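Local coordinates for phosphoribosylaminoimidazole carboxylase, ATPase subunit (Thermus thermophilus, PDB 3AW8), which catalyses the ATP-dependent carboxylation of 5-aminoimidazole ribonucleotide with bicarbonate to give N5-carboxyaminoimidazole ribonucleotide in purine biosynthesis, at the interface of chains A and B. Sequence-based numbering; all coordinates share one arbitrary frame. Chains: chain A/B, Phosphoribosylaminoimidazole carboxylase, ATPase subunit.

The interface of chains A and B. Residues chain A 12, 16, 39, 324-325; chain B 19-22.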
loop_
_atom_site.group_PDB
_atom_site.type_symbol
_atom_site.label_atom_id
_atom_site.label_comp_id
_atom_site.label_asym_id
_atom_site.label_seq_id
_atom_site.Cartn_x
_atom_site.Cartn_y
_atom_site.Cartn_z
ATOM N N ARG A 12 10.025 1.811 7.646
ATOM C CA ARG A 12 8.709 2.434 7.546
ATOM C C ARG A 12 7.914 1.704 6.471
ATOM O O ARG A 12 6.736 1.409 6.644
ATOM C CB ARG A 12 8.862 3.912 7.171
ATOM C CG ARG A 12 7.575 4.683 6.935
ATOM C CD ARG A 12 7.927 6.035 6.298
ATOM N NE ARG A 12 6.767 6.839 5.931
ATOM C CZ ARG A 12 6.132 7.677 6.747
ATOM N NH1 ARG A 12 6.540 7.842 7.998
ATOM N NH2 ARG A 12 5.070 8.342 6.309
ATOM N N LEU A 16 4.406 -0.650 6.626
ATOM C CA LEU A 16 3.225 -0.319 5.813
ATOM C C LEU A 16 2.815 -1.505 4.961
ATOM O O LEU A 16 1.630 -1.730 4.736
ATOM C CB LEU A 16 3.487 0.896 4.915
ATOM C CG LEU A 16 3.723 2.209 5.687
ATOM C CD1 LEU A 16 4.121 3.328 4.722
ATOM C CD2 LEU A 16 2.474 2.582 6.457
ATOM N N VAL A 39 4.962 5.317 12.254
ATOM C CA VAL A 39 4.150 4.246 11.724
ATOM C C VAL A 39 4.075 2.991 12.587
ATOM O O VAL A 39 3.272 2.098 12.319
ATOM C CB VAL A 39 4.671 3.937 10.298
ATOM C CG1 VAL A 39 5.268 2.546 10.225
ATOM C CG2 VAL A 39 3.579 4.183 9.293
ATOM N N HIS A 324 5.747 9.151 -2.655
ATOM C CA HIS A 324 6.066 8.500 -1.387
ATOM C C HIS A 324 6.944 9.449 -0.594
ATOM O O HIS A 324 8.123 9.608 -0.902
ATOM C CB HIS A 324 6.803 7.180 -1.621
ATOM C CG HIS A 324 5.910 6.060 -2.058
ATOM N ND1 HIS A 324 5.306 5.196 -1.167
ATOM C CD2 HIS A 324 5.481 5.691 -3.289
ATOM C CE1 HIS A 324 4.543 4.346 -1.830
ATOM N NE2 HIS A 324 4.629 4.625 -3.120
ATOM N N TRP A 325 6.361 10.105 0.403
ATOM C CA TRP A 325 7.107 11.029 1.238
ATOM C C TRP A 325 7.424 10.263 2.519
ATOM O O TRP A 325 6.522 9.743 3.170
ATOM C CB TRP A 325 6.266 12.276 1.536
ATOM C CG TRP A 325 7.070 13.358 2.173
ATOM C CD1 TRP A 325 6.943 13.846 3.447
ATOM C CD2 TRP A 325 8.201 14.023 1.599
ATOM N NE1 TRP A 325 7.933 14.768 3.699
ATOM C CE2 TRP A 325 8.719 14.893 2.582
ATOM C CE3 TRP A 325 8.834 13.958 0.347
ATOM C CZ2 TRP A 325 9.839 15.691 2.354
ATOM C CZ3 TRP A 325 9.953 14.751 0.122
ATOM C CH2 TRP A 325 10.444 15.606 1.124
ATOM N N TYR B 19 0.010 7.524 4.833
ATOM C CA TYR B 19 1.406 7.620 5.242
ATOM C C TYR B 19 2.351 7.837 4.050
ATOM O O TYR B 19 3.291 8.617 4.140
ATOM C CB TYR B 19 1.816 6.386 6.052
ATOM C CG TYR B 19 1.266 6.411 7.456
ATOM C CD1 TYR B 19 1.609 7.444 8.339
ATOM C CD2 TYR B 19 0.342 5.456 7.884
ATOM C CE1 TYR B 19 1.039 7.533 9.605
ATOM C CE2 TYR B 19 -0.236 5.537 9.149
ATOM C CZ TYR B 19 0.118 6.582 10.001
ATOM O OH TYR B 19 -0.469 6.682 11.238
ATOM N N PRO B 20 2.115 7.146 2.920
ATOM C CA PRO B 20 2.986 7.330 1.756
ATOM C C PRO B 20 3.002 8.781 1.292
ATOM O O PRO B 20 3.938 9.207 0.618
ATOM C CB PRO B 20 2.370 6.409 0.719
ATOM C CG PRO B 20 1.825 5.307 1.560
ATOM C CD PRO B 20 1.183 6.027 2.700
ATOM N N LEU B 21 1.966 9.536 1.657
ATOM C CA LEU B 21 1.883 10.949 1.286
ATOM C C LEU B 21 2.426 11.842 2.398
ATOM O O LEU B 21 2.293 13.064 2.346
ATOM C CB LEU B 21 0.436 11.352 0.981
ATOM C CG LEU B 21 -0.240 10.681 -0.216
ATOM C CD1 LEU B 21 -1.624 11.258 -0.384
ATOM C CD2 LEU B 21 0.567 10.901 -1.480
ATOM N N GLY B 22 3.019 11.227 3.413
ATOM C CA GLY B 22 3.577 11.991 4.510
ATOM C C GLY B 22 2.554 12.580 5.456
ATOM O O GLY B 22 2.878 13.480 6.236
#
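A:Arg12 reaches B:Tyr19 because its CG stands anti to the backbone N (chi1 176°) and the chain runs extended from CG to NE. B:Tyr19 has its CG anti to its own carbonyl carbon (chi1 -75°), which turns the ring toward A:Leu16 and A:Val39. The guanidinium of A:Arg12 meets the main-chain carbonyl of B:Tyr19 edge-on. Its NH2 donates a hydrogen bond of 2.8 Å to B:Tyr19 O. The oxygen lies in the guanidinium plane, but NH2 stands above the carbonyl plane, and the bond is moderately bent (143° at H). Aliphatic side chains of chain A pack on the B:Tyr19 ring. The methyl CG2 of A:Val39 sits over the centre of one face, 3.7 Å from B:Tyr19 CG, as a CH-pi contact. A:Leu16 crosses the tyrosine side chain at about a right angle, with CD2 at 3.9 Å from B:Tyr19 CD2. An alanine in place of B:Tyr19 would probably leave A:Val39 CG2 without its ring face and open a gap beside A:Leu16. Next along chain B, the carbonyl O of B:Pro20 accepts a hydrogen bond from the backbone N of A:Trp325 at 2.6 Å. The imidazole of A:His324 meets B:Pro20 obliquely, its CE1 3.9 Å from B:Pro20 CB. The indole of A:Trp325 presents its CD1 edge to the CA of B:Gly22 at 4.0 Å. This patch is part of the two-fold interface of the homodimer, and its twin has the chains exchanged. The loop B:19-22, just after helix 9-18 of its own chain and in the preATP-grasp region, meets that same region of chain A at helix 9-18 and A:Val39. It also touches the end of strand 321-325 in the C-terminal domain of chain A, with a parallel bridge between A:Trp325 and B:Leu21.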